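Local coordinates for Serine/threonine-protein kinase PknI (Mycobacterium tuberculosis, PDB 5XLM) that phosphorylates proteins on serine and threonine, slows mycobacterial growth inside the infected host, and is represented here by its extracellular sensor domain, at residues Y40-Q45 with W66-S71; R46-Y51 with R167-A172; E76-A81 with L101-E106; Q108-P113 with T133-L138. All blocks are in the same frame, centred on the assembly; numbering follows the deposited sequence.

Contact 1. Residues Y40-Q45 with W66-S71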
loop_
_atom_site.group_PDB
_atom_site.type_symbol
_atom_site.label_atom_id
_atom_site.label_comp_id
_atom_site.label_asym_id
_atom_site.label_seq_id
_atom_site.Cartn_x
_atom_site.Cartn_y
_atom_site.Cartn_z
ATOM N N TYR A 40 -7.377 4.633 5.943
ATOM C CA TYR A 40 -7.545 3.550 4.985
ATOM C C TYR A 40 -7.124 2.227 5.605
ATOM O O TYR A 40 -6.125 2.156 6.330
ATOM C CB TYR A 40 -6.738 3.806 3.705
ATOM C CG TYR A 40 -7.405 4.762 2.745
ATOM C CD1 TYR A 40 -7.357 6.134 2.953
ATOM C CD2 TYR A 40 -8.082 4.292 1.627
ATOM C CE1 TYR A 40 -7.965 7.009 2.075
ATOM C CE2 TYR A 40 -8.695 5.160 0.743
ATOM C CZ TYR A 40 -8.633 6.516 0.972
ATOM O OH TYR A 40 -9.239 7.387 0.097
ATOM N N ARG A 41 -7.897 1.187 5.316
ATOM C CA ARG A 41 -7.611 -0.171 5.758
ATOM C C ARG A 41 -7.111 -0.970 4.563
ATOM O O ARG A 41 -7.809 -1.079 3.550
ATOM C CB ARG A 41 -8.856 -0.817 6.364
ATOM C CG ARG A 41 -8.826 -2.334 6.407
ATOM C CD ARG A 41 -10.096 -2.874 7.045
ATOM N NE ARG A 41 -10.271 -4.302 6.801
ATOM C CZ ARG A 41 -10.976 -4.801 5.792
ATOM N NH1 ARG A 41 -11.574 -3.988 4.930
ATOM N NH2 ARG A 41 -11.084 -6.116 5.642
ATOM N N ILE A 42 -5.904 -1.515 4.678
ATOM C CA ILE A 42 -5.271 -2.268 3.602
ATOM C C ILE A 42 -5.247 -3.735 4.001
ATOM O O ILE A 42 -4.732 -4.090 5.068
ATOM C CB ILE A 42 -3.854 -1.755 3.304
ATOM C CG1 ILE A 42 -3.899 -0.285 2.885
ATOM C CG2 ILE A 42 -3.193 -2.607 2.228
ATOM C CD1 ILE A 42 -2.551 0.284 2.490
ATOM N N GLU A 43 -5.807 -4.587 3.148
ATOM C CA GLU A 43 -5.817 -6.029 3.363
ATOM C C GLU A 43 -4.870 -6.670 2.358
ATOM O O GLU A 43 -5.113 -6.619 1.148
ATOM C CB GLU A 43 -7.227 -6.599 3.231
ATOM C CG GLU A 43 -7.310 -8.089 3.541
ATOM C CD GLU A 43 -8.716 -8.643 3.402
ATOM O OE1 GLU A 43 -9.389 -8.327 2.398
ATOM O OE2 GLU A 43 -9.152 -9.388 4.304
ATOM N N ILE A 44 -3.790 -7.260 2.860
ATOM C CA ILE A 44 -2.871 -8.040 2.041
ATOM C C ILE A 44 -3.344 -9.488 2.097
ATOM O O ILE A 44 -3.145 -10.178 3.100
ATOM C CB ILE A 44 -1.425 -7.897 2.529
ATOM C CG1 ILE A 44 -1.014 -6.426 2.534
ATOM C CG2 ILE A 44 -0.481 -8.699 1.648
ATOM C CD1 ILE A 44 -1.045 -5.779 1.164
ATOM N N GLN A 45 -3.976 -9.950 1.017
ATOM C CA GLN A 45 -4.660 -11.243 1.010
ATOM C C GLN A 45 -3.667 -12.342 0.642
ATOM O O GLN A 45 -3.623 -12.846 -0.483
ATOM C CB GLN A 45 -5.848 -11.203 0.060
ATOM C CG GLN A 45 -6.837 -10.102 0.392
ATOM C CD GLN A 45 -7.933 -9.976 -0.639
ATOM O OE1 GLN A 45 -7.761 -10.362 -1.795
ATOM N NE2 GLN A 45 -9.075 -9.438 -0.225
ATOM N N TRP A 66 -3.932 2.693 7.843
ATOM C CA TRP A 66 -3.015 3.735 7.416
ATOM C C TRP A 66 -3.752 5.063 7.332
ATOM O O TRP A 66 -4.954 5.108 7.055
ATOM C CB TRP A 66 -2.385 3.398 6.057
ATOM C CG TRP A 66 -1.665 2.082 6.038
ATOM C CD1 TRP A 66 -2.224 0.841 5.925
ATOM C CD2 TRP A 66 -0.252 1.879 6.130
ATOM N NE1 TRP A 66 -1.246 -0.123 5.947
ATOM C CE2 TRP A 66 -0.025 0.488 6.069
ATOM C CE3 TRP A 66 0.845 2.738 6.257
ATOM C CZ2 TRP A 66 1.253 -0.063 6.134
ATOM C CZ3 TRP A 66 2.114 2.188 6.319
ATOM C CH2 TRP A 66 2.307 0.801 6.258
ATOM N N ALA A 67 -3.019 6.143 7.577
ATOM C CA ALA A 67 -3.527 7.499 7.416
ATOM C C ALA A 67 -2.920 8.073 6.141
ATOM O O ALA A 67 -1.712 8.325 6.079
ATOM C CB ALA A 67 -3.192 8.356 8.634
ATOM N N PHE A 68 -3.753 8.261 5.123
ATOM C CA PHE A 68 -3.314 8.727 3.816
ATOM C C PHE A 68 -3.536 10.228 3.677
ATOM O O PHE A 68 -4.551 10.763 4.131
ATOM C CB PHE A 68 -4.065 8.000 2.695
ATOM C CG PHE A 68 -3.409 6.727 2.236
ATOM C CD1 PHE A 68 -2.668 6.700 1.066
ATOM C CD2 PHE A 68 -3.549 5.556 2.964
ATOM C CE1 PHE A 68 -2.071 5.530 0.632
ATOM C CE2 PHE A 68 -2.951 4.383 2.535
ATOM C CZ PHE A 68 -2.212 4.371 1.369
ATOM N N ARG A 69 -2.579 10.902 3.041
ATOM C CA ARG A 69 -2.752 12.279 2.605
ATOM C C ARG A 69 -2.140 12.417 1.217
ATOM O O ARG A 69 -1.127 11.780 0.908
ATOM C CB ARG A 69 -2.122 13.274 3.595
ATOM C CG ARG A 69 -0.662 13.577 3.342
ATOM C CD ARG A 69 0.011 14.243 4.532
ATOM N NE ARG A 69 -0.296 15.665 4.662
ATOM C CZ ARG A 69 -0.772 16.228 5.768
ATOM N NH1 ARG A 69 -0.992 15.492 6.850
ATOM N NH2 ARG A 69 -1.019 17.530 5.796
ATOM N N THR A 70 -2.770 13.230 0.373
ATOM C CA THR A 70 -2.382 13.359 -1.024
ATOM C C THR A 70 -2.146 14.822 -1.365
ATOM O O THR A 70 -2.899 15.699 -0.932
ATOM C CB THR A 70 -3.456 12.766 -1.952
ATOM O OG1 THR A 70 -3.585 11.360 -1.701
ATOM C CG2 THR A 70 -3.092 12.978 -3.415
ATOM N N SER A 71 -1.087 15.081 -2.130
ATOM C CA SER A 71 -0.800 16.408 -2.656
ATOM C C SER A 71 -0.447 16.282 -4.131
ATOM O O SER A 71 0.385 15.449 -4.507
ATOM C CB SER A 71 0.341 17.081 -1.883
ATOM O OG SER A 71 1.560 16.384 -2.057
#

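Contact 2. Residues R46-Y51 with R167-A172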
loop_
_atom_site.group_PDB
_atom_site.type_symbol
_atom_site.label_atom_id
_atom_site.label_comp_id
_atom_site.label_asym_id
_atom_site.label_seq_id
_atom_site.Cartn_x
_atom_site.Cartn_y
_atom_site.Cartn_z
ATOM N N ARG A 46 -2.863 -12.728 1.636
ATOM C CA ARG A 46 -1.838 -13.749 1.452
ATOM C C ARG A 46 -2.413 -15.142 1.233
ATOM O O ARG A 46 -1.661 -16.049 0.859
ATOM C CB ARG A 46 -0.886 -13.756 2.653
ATOM C CG ARG A 46 0.291 -12.795 2.513
ATOM C CD ARG A 46 1.142 -12.746 3.775
ATOM N NE ARG A 46 2.353 -11.952 3.579
ATOM C CZ ARG A 46 2.434 -10.642 3.793
ATOM N NH1 ARG A 46 3.577 -10.003 3.582
ATOM N NH2 ARG A 46 1.372 -9.970 4.219
ATOM N N SER A 47 -3.716 -15.338 1.443
ATOM C CA SER A 47 -4.333 -16.614 1.106
ATOM C C SER A 47 -4.448 -16.824 -0.396
ATOM O O SER A 47 -4.826 -17.920 -0.823
ATOM C CB SER A 47 -5.719 -16.722 1.742
ATOM O OG SER A 47 -6.583 -15.706 1.262
ATOM N N LYS A 48 -4.139 -15.804 -1.200
ATOM C CA LYS A 48 -4.193 -15.888 -2.654
ATOM C C LYS A 48 -2.827 -15.637 -3.282
ATOM O O LYS A 48 -2.744 -15.263 -4.457
ATOM C CB LYS A 48 -5.218 -14.896 -3.204
ATOM C CG LYS A 48 -6.622 -15.074 -2.650
ATOM C CD LYS A 48 -7.389 -13.763 -2.736
ATOM C CE LYS A 48 -8.891 -13.978 -2.654
ATOM N NZ LYS A 48 -9.625 -12.688 -2.777
ATOM N N GLN A 49 -1.757 -15.834 -2.518
ATOM C CA GLN A 49 -0.410 -15.580 -3.007
ATOM C C GLN A 49 -0.046 -16.546 -4.131
ATOM O O GLN A 49 -0.352 -17.740 -4.069
ATOM C CB GLN A 49 0.585 -15.707 -1.856
ATOM C CG GLN A 49 2.032 -15.594 -2.266
ATOM C CD GLN A 49 2.955 -15.501 -1.073
ATOM O OE1 GLN A 49 2.573 -14.994 -0.017
ATOM N NE2 GLN A 49 4.175 -15.996 -1.229
ATOM N N THR A 50 0.614 -16.019 -5.162
ATOM C CA THR A 50 1.029 -16.803 -6.317
ATOM C C THR A 50 2.538 -16.707 -6.513
ATOM O O THR A 50 3.169 -15.714 -6.141
ATOM C CB THR A 50 0.321 -16.337 -7.598
ATOM O OG1 THR A 50 0.709 -14.990 -7.899
ATOM C CG2 THR A 50 -1.190 -16.402 -7.433
ATOM N N TYR A 51 3.104 -17.756 -7.108
ATOM C CA TYR A 51 4.526 -17.836 -7.443
ATOM C C TYR A 51 4.617 -18.061 -8.949
ATOM O O TYR A 51 4.455 -19.191 -9.421
ATOM C CB TYR A 51 5.207 -18.957 -6.659
ATOM C CG TYR A 51 6.712 -19.022 -6.810
ATOM C CD1 TYR A 51 7.547 -18.329 -5.941
ATOM C CD2 TYR A 51 7.300 -19.791 -7.808
ATOM C CE1 TYR A 51 8.924 -18.391 -6.068
ATOM C CE2 TYR A 51 8.677 -19.858 -7.944
ATOM C CZ TYR A 51 9.483 -19.159 -7.068
ATOM O OH TYR A 51 10.853 -19.218 -7.197
ATOM N N ARG A 167 3.006 -12.539 -6.313
ATOM C CA ARG A 167 1.886 -11.612 -6.385
ATOM C C ARG A 167 0.886 -11.945 -5.288
ATOM O O ARG A 167 0.493 -13.106 -5.130
ATOM C CB ARG A 167 1.211 -11.666 -7.757
ATOM C CG ARG A 167 2.096 -11.182 -8.892
ATOM C CD ARG A 167 1.383 -11.259 -10.230
ATOM N NE ARG A 167 2.251 -10.862 -11.334
ATOM C CZ ARG A 167 3.077 -11.690 -11.964
ATOM N NH1 ARG A 167 3.151 -12.962 -11.599
ATOM N NH2 ARG A 167 3.834 -11.249 -12.959
ATOM N N ILE A 168 0.484 -10.925 -4.531
ATOM C CA ILE A 168 -0.467 -11.078 -3.440
ATOM C C ILE A 168 -1.571 -10.049 -3.645
ATOM O O ILE A 168 -1.304 -8.845 -3.616
ATOM C CB ILE A 168 0.188 -10.890 -2.062
ATOM C CG1 ILE A 168 1.456 -11.739 -1.952
ATOM C CG2 ILE A 168 -0.788 -11.256 -0.959
ATOM C CD1 ILE A 168 2.509 -11.156 -1.035
ATOM N N PRO A 169 -2.821 -10.463 -3.867
ATOM C CA PRO A 169 -3.900 -9.484 -4.044
ATOM C C PRO A 169 -4.050 -8.589 -2.823
ATOM O O PRO A 169 -3.750 -8.983 -1.694
ATOM C CB PRO A 169 -5.140 -10.359 -4.256
ATOM C CG PRO A 169 -4.595 -11.641 -4.803
ATOM C CD PRO A 169 -3.281 -11.842 -4.103
ATOM N N ALA A 170 -4.513 -7.363 -3.066
ATOM C CA ALA A 170 -4.639 -6.361 -2.017
ATOM C C ALA A 170 -5.901 -5.541 -2.233
ATOM O O ALA A 170 -6.287 -5.264 -3.371
ATOM C CB ALA A 170 -3.417 -5.435 -1.977
ATOM N N VAL A 171 -6.537 -5.156 -1.129
ATOM C CA VAL A 171 -7.726 -4.312 -1.142
ATOM C C VAL A 171 -7.517 -3.181 -0.148
ATOM O O VAL A 171 -6.997 -3.398 0.952
ATOM C CB VAL A 171 -9.005 -5.110 -0.798
ATOM C CG1 VAL A 171 -10.218 -4.190 -0.750
ATOM C CG2 VAL A 171 -9.225 -6.228 -1.802
ATOM N N ALA A 172 -7.910 -1.972 -0.540
ATOM C CA ALA A 172 -7.827 -0.801 0.322
ATOM C C ALA A 172 -9.183 -0.116 0.347
ATOM O O ALA A 172 -9.746 0.192 -0.707
ATOM C CB ALA A 172 -6.743 0.170 -0.159
#

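Contact 3. Residues E76-A81 with L101-E106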
loop_
_atom_site.group_PDB
_atom_site.type_symbol
_atom_site.label_atom_id
_atom_site.label_comp_id
_atom_site.label_asym_id
_atom_site.label_seq_id
_atom_site.Cartn_x
_atom_site.Cartn_y
_atom_site.Cartn_z
ATOM N N GLU A 76 1.773 15.684 -11.343
ATOM C CA GLU A 76 1.797 14.422 -10.617
ATOM C C GLU A 76 0.968 14.516 -9.344
ATOM O O GLU A 76 0.779 15.598 -8.783
ATOM C CB GLU A 76 3.230 14.007 -10.258
ATOM C CG GLU A 76 4.134 13.765 -11.454
ATOM C CD GLU A 76 5.538 13.355 -11.046
ATOM O OE1 GLU A 76 5.794 13.245 -9.827
ATOM O OE2 GLU A 76 6.385 13.143 -11.942
ATOM N N CYS A 77 0.479 13.363 -8.893
ATOM C CA CYS A 77 -0.184 13.226 -7.603
ATOM C C CYS A 77 0.583 12.217 -6.759
ATOM O O CYS A 77 0.834 11.091 -7.204
ATOM C CB CYS A 77 -1.639 12.779 -7.762
ATOM S SG CYS A 77 -2.793 14.048 -8.335
ATOM N N LEU A 78 0.957 12.623 -5.550
ATOM C CA LEU A 78 1.669 11.767 -4.615
ATOM C C LEU A 78 0.827 11.552 -3.368
ATOM O O LEU A 78 0.064 12.429 -2.954
ATOM C CB LEU A 78 3.019 12.370 -4.219
ATOM C CG LEU A 78 4.023 12.631 -5.338
ATOM C CD1 LEU A 78 5.264 13.294 -4.771
ATOM C CD2 LEU A 78 4.379 11.338 -6.045
ATOM N N ALA A 79 0.982 10.378 -2.764
ATOM C CA ALA A 79 0.269 10.027 -1.547
ATOM C C ALA A 79 1.262 9.472 -0.542
ATOM O O ALA A 79 2.094 8.626 -0.886
ATOM C CB ALA A 79 -0.836 9.003 -1.827
ATOM N N ALA A 80 1.182 9.958 0.690
ATOM C CA ALA A 80 1.992 9.465 1.790
ATOM C C ALA A 80 1.088 8.781 2.803
ATOM O O ALA A 80 -0.014 9.259 3.085
ATOM C CB ALA A 80 2.766 10.601 2.457
ATOM N N ALA A 81 1.551 7.659 3.341
ATOM C CA ALA A 81 0.758 6.874 4.275
ATOM C C ALA A 81 1.596 6.531 5.497
ATOM O O ALA A 81 2.682 5.955 5.366
ATOM C CB ALA A 81 0.235 5.594 3.616
ATOM N N LEU A 101 5.381 5.995 0.243
ATOM C CA LEU A 101 4.836 6.951 -0.707
ATOM C C LEU A 101 4.266 6.222 -1.913
ATOM O O LEU A 101 4.798 5.192 -2.337
ATOM C CB LEU A 101 5.915 7.943 -1.157
ATOM C CG LEU A 101 6.810 8.488 -0.040
ATOM C CD1 LEU A 101 7.918 9.362 -0.605
ATOM C CD2 LEU A 101 5.988 9.259 0.987
ATOM N N MET A 102 3.180 6.759 -2.464
ATOM C CA MET A 102 2.594 6.238 -3.690
ATOM C C MET A 102 2.445 7.363 -4.701
ATOM O O MET A 102 2.105 8.495 -4.344
ATOM C CB MET A 102 1.234 5.577 -3.438
ATOM C CG MET A 102 1.255 4.510 -2.366
ATOM S SD MET A 102 -0.234 3.497 -2.348
ATOM C CE MET A 102 0.061 2.440 -3.764
ATOM N N GLN A 103 2.709 7.044 -5.964
ATOM C CA GLN A 103 2.583 7.984 -7.066
ATOM C C GLN A 103 1.538 7.458 -8.037
ATOM O O GLN A 103 1.593 6.290 -8.437
ATOM C CB GLN A 103 3.926 8.180 -7.777
ATOM C CG GLN A 103 3.881 9.144 -8.947
ATOM C CD GLN A 103 5.262 9.447 -9.498
ATOM O OE1 GLN A 103 6.275 8.996 -8.957
ATOM N NE2 GLN A 103 5.310 10.215 -10.581
ATOM N N PHE A 104 0.582 8.307 -8.403
ATOM C CA PHE A 104 -0.434 7.908 -9.365
ATOM C C PHE A 104 0.101 8.075 -10.780
ATOM O O PHE A 104 0.638 9.130 -11.135
ATOM C CB PHE A 104 -1.716 8.717 -9.192
ATOM C CG PHE A 104 -2.898 8.132 -9.919
ATOM C CD1 PHE A 104 -3.670 7.149 -9.327
ATOM C CD2 PHE A 104 -3.226 8.552 -11.200
ATOM C CE1 PHE A 104 -4.754 6.598 -9.990
ATOM C CE2 PHE A 104 -4.312 8.007 -11.870
ATOM C CZ PHE A 104 -5.076 7.027 -11.264
ATOM N N GLY A 105 -0.043 7.026 -11.581
ATOM C CA GLY A 105 0.428 7.025 -12.950
ATOM C C GLY A 105 -0.059 5.794 -13.682
ATOM O O GLY A 105 -0.124 4.708 -13.097
ATOM N N GLU A 106 -0.417 5.960 -14.956
ATOM C CA GLU A 106 -0.962 4.876 -15.774
ATOM C C GLU A 106 -2.229 4.296 -15.146
ATOM O O GLU A 106 -2.494 3.094 -15.222
ATOM C CB GLU A 106 0.081 3.781 -16.020
ATOM C CG GLU A 106 1.243 4.202 -16.912
ATOM C CD GLU A 106 2.194 5.166 -16.227
ATOM O OE1 GLU A 106 2.253 6.345 -16.637
ATOM O OE2 GLU A 106 2.875 4.743 -15.268
#

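Contact 4. Residues Q108-P113 with T133-L138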
loop_
_atom_site.group_PDB
_atom_site.type_symbol
_atom_site.label_atom_id
_atom_site.label_comp_id
_atom_site.label_asym_id
_atom_site.label_seq_id
_atom_site.Cartn_x
_atom_site.Cartn_y
_atom_site.Cartn_z
ATOM N N GLN A 108 -3.126 4.056 -11.917
ATOM C CA GLN A 108 -3.007 3.310 -10.672
ATOM C C GLN A 108 -2.065 4.040 -9.728
ATOM O O GLN A 108 -1.197 4.803 -10.161
ATOM C CB GLN A 108 -2.490 1.886 -10.909
ATOM C CG GLN A 108 -1.019 1.826 -11.309
ATOM C CD GLN A 108 -0.500 0.405 -11.420
ATOM O OE1 GLN A 108 -1.244 -0.555 -11.236
ATOM N NE2 GLN A 108 0.784 0.266 -11.725
ATOM N N TRP A 109 -2.252 3.800 -8.432
ATOM C CA TRP A 109 -1.295 4.212 -7.413
ATOM C C TRP A 109 -0.249 3.119 -7.256
ATOM O O TRP A 109 -0.591 1.937 -7.160
ATOM C CB TRP A 109 -1.988 4.458 -6.073
ATOM C CG TRP A 109 -2.981 5.569 -6.082
ATOM C CD1 TRP A 109 -4.323 5.464 -6.298
ATOM C CD2 TRP A 109 -2.716 6.958 -5.853
ATOM N NE1 TRP A 109 -4.912 6.704 -6.222
ATOM C CE2 TRP A 109 -3.947 7.638 -5.949
ATOM C CE3 TRP A 109 -1.559 7.693 -5.576
ATOM C CZ2 TRP A 109 -4.054 9.017 -5.779
ATOM C CZ3 TRP A 109 -1.667 9.064 -5.409
ATOM C CH2 TRP A 109 -2.906 9.712 -5.511
ATOM N N LYS A 110 1.022 3.510 -7.228
ATOM C CA LYS A 110 2.094 2.538 -7.075
ATOM C C LYS A 110 3.175 3.109 -6.175
ATOM O O LYS A 110 3.644 4.229 -6.396
ATOM C CB LYS A 110 2.692 2.140 -8.432
ATOM C CG LYS A 110 3.799 1.102 -8.313
ATOM C CD LYS A 110 3.958 0.276 -9.584
ATOM C CE LYS A 110 4.573 1.088 -10.712
ATOM N NZ LYS A 110 4.942 0.231 -11.875
ATOM N N SER A 111 3.555 2.341 -5.160
ATOM C CA SER A 111 4.655 2.734 -4.300
ATOM C C SER A 111 5.979 2.488 -5.010
ATOM O O SER A 111 6.078 1.670 -5.928
ATOM C CB SER A 111 4.609 1.963 -2.980
ATOM O OG SER A 111 4.818 0.575 -3.191
ATOM N N ARG A 112 7.007 3.208 -4.584
ATOM C CA ARG A 112 8.300 3.004 -5.207
ATOM C C ARG A 112 8.860 1.643 -4.801
ATOM O O ARG A 112 8.619 1.178 -3.681
ATOM C CB ARG A 112 9.282 4.115 -4.822
ATOM C CG ARG A 112 9.777 4.062 -3.390
ATOM C CD ARG A 112 11.036 4.900 -3.220
ATOM N NE ARG A 112 10.786 6.325 -3.430
ATOM C CZ ARG A 112 10.736 7.226 -2.453
ATOM N NH1 ARG A 112 10.506 8.501 -2.735
ATOM N NH2 ARG A 112 10.927 6.853 -1.195
ATOM N N PRO A 113 9.575 0.967 -5.695
ATOM C CA PRO A 113 10.152 -0.331 -5.336
ATOM C C PRO A 113 11.222 -0.170 -4.268
ATOM O O PRO A 113 12.024 0.765 -4.298
ATOM C CB PRO A 113 10.735 -0.840 -6.658
ATOM C CG PRO A 113 10.961 0.392 -7.473
ATOM C CD PRO A 113 9.862 1.339 -7.090
ATOM N N THR A 133 12.577 -6.955 -4.739
ATOM C CA THR A 133 11.921 -5.659 -4.859
ATOM C C THR A 133 10.439 -5.847 -4.573
ATOM O O THR A 133 9.790 -6.704 -5.184
ATOM C CB THR A 133 12.116 -5.045 -6.248
ATOM O OG1 THR A 133 11.453 -5.853 -7.229
ATOM C CG2 THR A 133 13.594 -4.942 -6.588
ATOM N N GLN A 134 9.914 -5.061 -3.642
ATOM C CA GLN A 134 8.521 -5.161 -3.232
ATOM C C GLN A 134 7.837 -3.816 -3.412
ATOM O O GLN A 134 8.384 -2.773 -3.039
ATOM C CB GLN A 134 8.406 -5.627 -1.778
ATOM C CG GLN A 134 9.208 -6.881 -1.486
ATOM C CD GLN A 134 8.870 -7.499 -0.144
ATOM O OE1 GLN A 134 8.041 -6.976 0.602
ATOM N NE2 GLN A 134 9.511 -8.622 0.168
ATOM N N LEU A 135 6.644 -3.844 -3.998
ATOM C CA LEU A 135 5.866 -2.633 -4.199
ATOM C C LEU A 135 4.389 -2.962 -4.066
ATOM O O LEU A 135 3.976 -4.118 -4.193
ATOM C CB LEU A 135 6.158 -1.989 -5.564
ATOM C CG LEU A 135 6.023 -2.811 -6.852
ATOM C CD1 LEU A 135 4.579 -2.913 -7.333
ATOM C CD2 LEU A 135 6.903 -2.213 -7.939
ATOM N N LEU A 136 3.598 -1.925 -3.815
ATOM C CA LEU A 136 2.148 -2.033 -3.734
ATOM C C LEU A 136 1.526 -1.253 -4.883
ATOM O O LEU A 136 1.874 -0.090 -5.112
ATOM C CB LEU A 136 1.631 -1.504 -2.396
ATOM C CG LEU A 136 0.120 -1.609 -2.181
ATOM C CD1 LEU A 136 -0.327 -3.061 -2.250
ATOM C CD2 LEU A 136 -0.287 -0.981 -0.858
ATOM N N ALA A 137 0.620 -1.898 -5.609
ATOM C CA ALA A 137 -0.156 -1.247 -6.653
ATOM C C ALA A 137 -1.617 -1.259 -6.237
ATOM O O ALA A 137 -2.139 -2.302 -5.832
ATOM C CB ALA A 137 0.023 -1.942 -8.005
ATOM N N LEU A 138 -2.266 -0.100 -6.316
ATOM C CA LEU A 138 -3.671 0.039 -5.952
ATOM C C LEU A 138 -4.400 0.756 -7.076
ATOM O O LEU A 138 -4.063 1.898 -7.408
ATOM C CB LEU A 138 -3.832 0.800 -4.633
ATOM C CG LEU A 138 -3.338 0.081 -3.379
ATOM C CD1 LEU A 138 -3.531 0.963 -2.162
ATOM C CD2 LEU A 138 -4.060 -1.248 -3.206
HETATM O O HOH W 1 7.186 -0.041 -1.591
#

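Contact 1. Residues Y40-Q45 with W66-S71
Y40 and W66 form an antiparallel hydrogen-bonded pair between neighbouring strands of the sensor domain's strongly curled sheet. Y40 N gives its proton to W66 O at 2.7 Å in an almost straight bond (177°), and W66 N returns one to Y40 O, also at 2.7 Å. From this pair segments 40-44 and 66-71 lead off differently, their N-to-C directions at 119°, while Y40, I42, W66 and F68 pack on one face. I42 CD1 lies over one face of the W66 indole, 3.5 Å from W66 CD1, and I42 CG1, set beside the backbone N, also nears the pyrrole part. The same I42 CD1 reaches the edge of the F68 ring at F68 CE2, 4.1 Å away. F68 CD2 packs against Y40 CB at 3.7 Å, and the two rings meet obliquely, their planes 65° apart. The flat W66 and F68 give I42 and Y40 a broad apolar surface. In the second shell, T64 OG1 accepts the W66 NE1 proton and F100 meets W66 edge-to-face. Strand 38-51 goes on pairing with 62-72 through I42 with T64 and I44 with V62; strand 77-83 brings A81 to F68, and strand 165-174 brings R174 against Y40.

Contact 2. Residues R46-Y51 with R167-A172
The T50 and R167 backbones meet in an antiparallel hydrogen-bonded pair at the C-terminal end of strand 38-51, where it pairs with strand 165-174 and closes the curled antiparallel sheet, just after a short 3-10 segment, R46-S47, interrupts it. T50 N donates to R167 O at 2.9 Å, while R167 N answers T50 O with a longer bond of 3.2 Å. R167 O receives more than one donor: T50 OG1 adds a weak bond at 3.4 Å, reached because the hydroxyl stands between the backbone N and carbonyl carbon (chi1 64°), and Q49 CA makes a CA-H...O contact at 3.4 Å. A small beta-branched residue with a hydroxyl thus serves the pair twice. I168 supplies the apolar filling. Its CG2 sits 3.6 Å from R46 CA, and its CG1 runs beside the extended Q49 chain. P169 has no N-H; its ring packs on K48, P169 CG being 3.7 Å from K48 CB, and the lysine's amine leads away to Q45 OE1. Around this, Y53 makes a cation-pi contact with R167, strand 54-55 pairs with strand 38-51, and strand 146-154 flanks 165-174 on its other side.

Contact 3. Residues E76-A81 with L101-E106
C77-A81 and L101-F104 run side by side as antiparallel strands of the curled all-beta sheet that makes up this sensor domain. Backbone bonds come first. A79 and M102 are a hydrogen-bonded pair, with A79 N to M102 O and M102 N to A79 O both 2.7 Å, and F104 N continues the pattern to C77 O at 3.0 Å. On either side of A79-M102, L78 with Q103 and A80 with L101 are non-hydrogen-bonded pairs, where the CA atoms come closest and CA-H...O contacts form, such as L101 CA to A79 O, 3.2 Å.

Apolar contacts differ on the two faces. On the face of A79 and M102, the methyl of A79 is small enough to fit among M102, T70 and W109; the flexible M102 chain leads away from A79, and chi3 (76°) turns CE at its end. On the other face A80 CB meets L101 CD2 at 3.8 Å, and L78 packs beside Q103, whose aliphatic part suits a leucine neighbour while its amide reaches to the E76 carboxylate.

The covalent element is the disulfide from C77 to C72, which ties this strand to the preceding strand 62-72 across their connecting turn. Polar side chains meet at the exposed end: the E76 carboxylate and Q103 amide planes are 36° apart, and E76 OE1 comes within 3.2 Å of Q103 NE2 at an angle too poor for a hydrogen bond.

Contact 4. Residues Q108-P113 with T133-L138
W109 and L138 exchange two backbone bonds as an antiparallel hydrogen-bonded pair: W109 N donates to L138 O and L138 N to W109 O, each at 2.8 Å. They join consecutive strands of the curled sheet, 108-117 and 131-140, the first interrupted near R112-P113. L138 O also lies at the edge of the indole, in its plane, 3.7 Å from W109 CD1. One step on, S111 N donates to L136 O at 3.0 Å, but the return bond comes from a side chain. L136 N gives its proton to S111 OG, 2.9 Å away and nearly straight (173°), because the hydroxyl sits between the backbone N and carbonyl carbon (chi1 65°) and faces the opposite strand. Serine suits the place, being short enough to take the part a backbone carbonyl would play. Its OG also bonds a water at 2.9 Å; that water donates to R112 O at 2.8 Å and weakly to Q134 O, just before P113, which has no N-H. The Q108 side chain passes A137 CB, and its OE1 accepts from R139 NE. Apolar contact is lighter: the aliphatic K110 CD crosses near L135 CD1 at 4.0 Å. The chemistry implies a pairing that turns from regular to mixed: full backbone exchange at W109, whose ring F104 meets edge-to-face, then S111 OG as acceptor for L136 N while S111 N keeps its backbone bond, and a water linking that hydroxyl to nearby carbonyls.

All four contacts belong to one antiparallel sheet that curls until strand 38-51 meets strand 165-174, so they lie around a barrel-like wall. Contacts 1 and 2 share strand 38-51 and join directly, E43 N lying 2.8 Å from V171 O. Contacts 1 and 3 are adjacent through strands 62-72 and 77-83, and contacts 3 and 4 through 100-105 and 108-117; the latter two have centres about 9 Å apart. Across the interior, I42 CD1 of contact 1 approaches L136 CD2 of contact 4 at 4.2 Å, and A170 of contact 2 also packs on L136. Contacts 2 and 3, with centres about 21 Å apart, do not touch. The kinase active site belongs to a different domain.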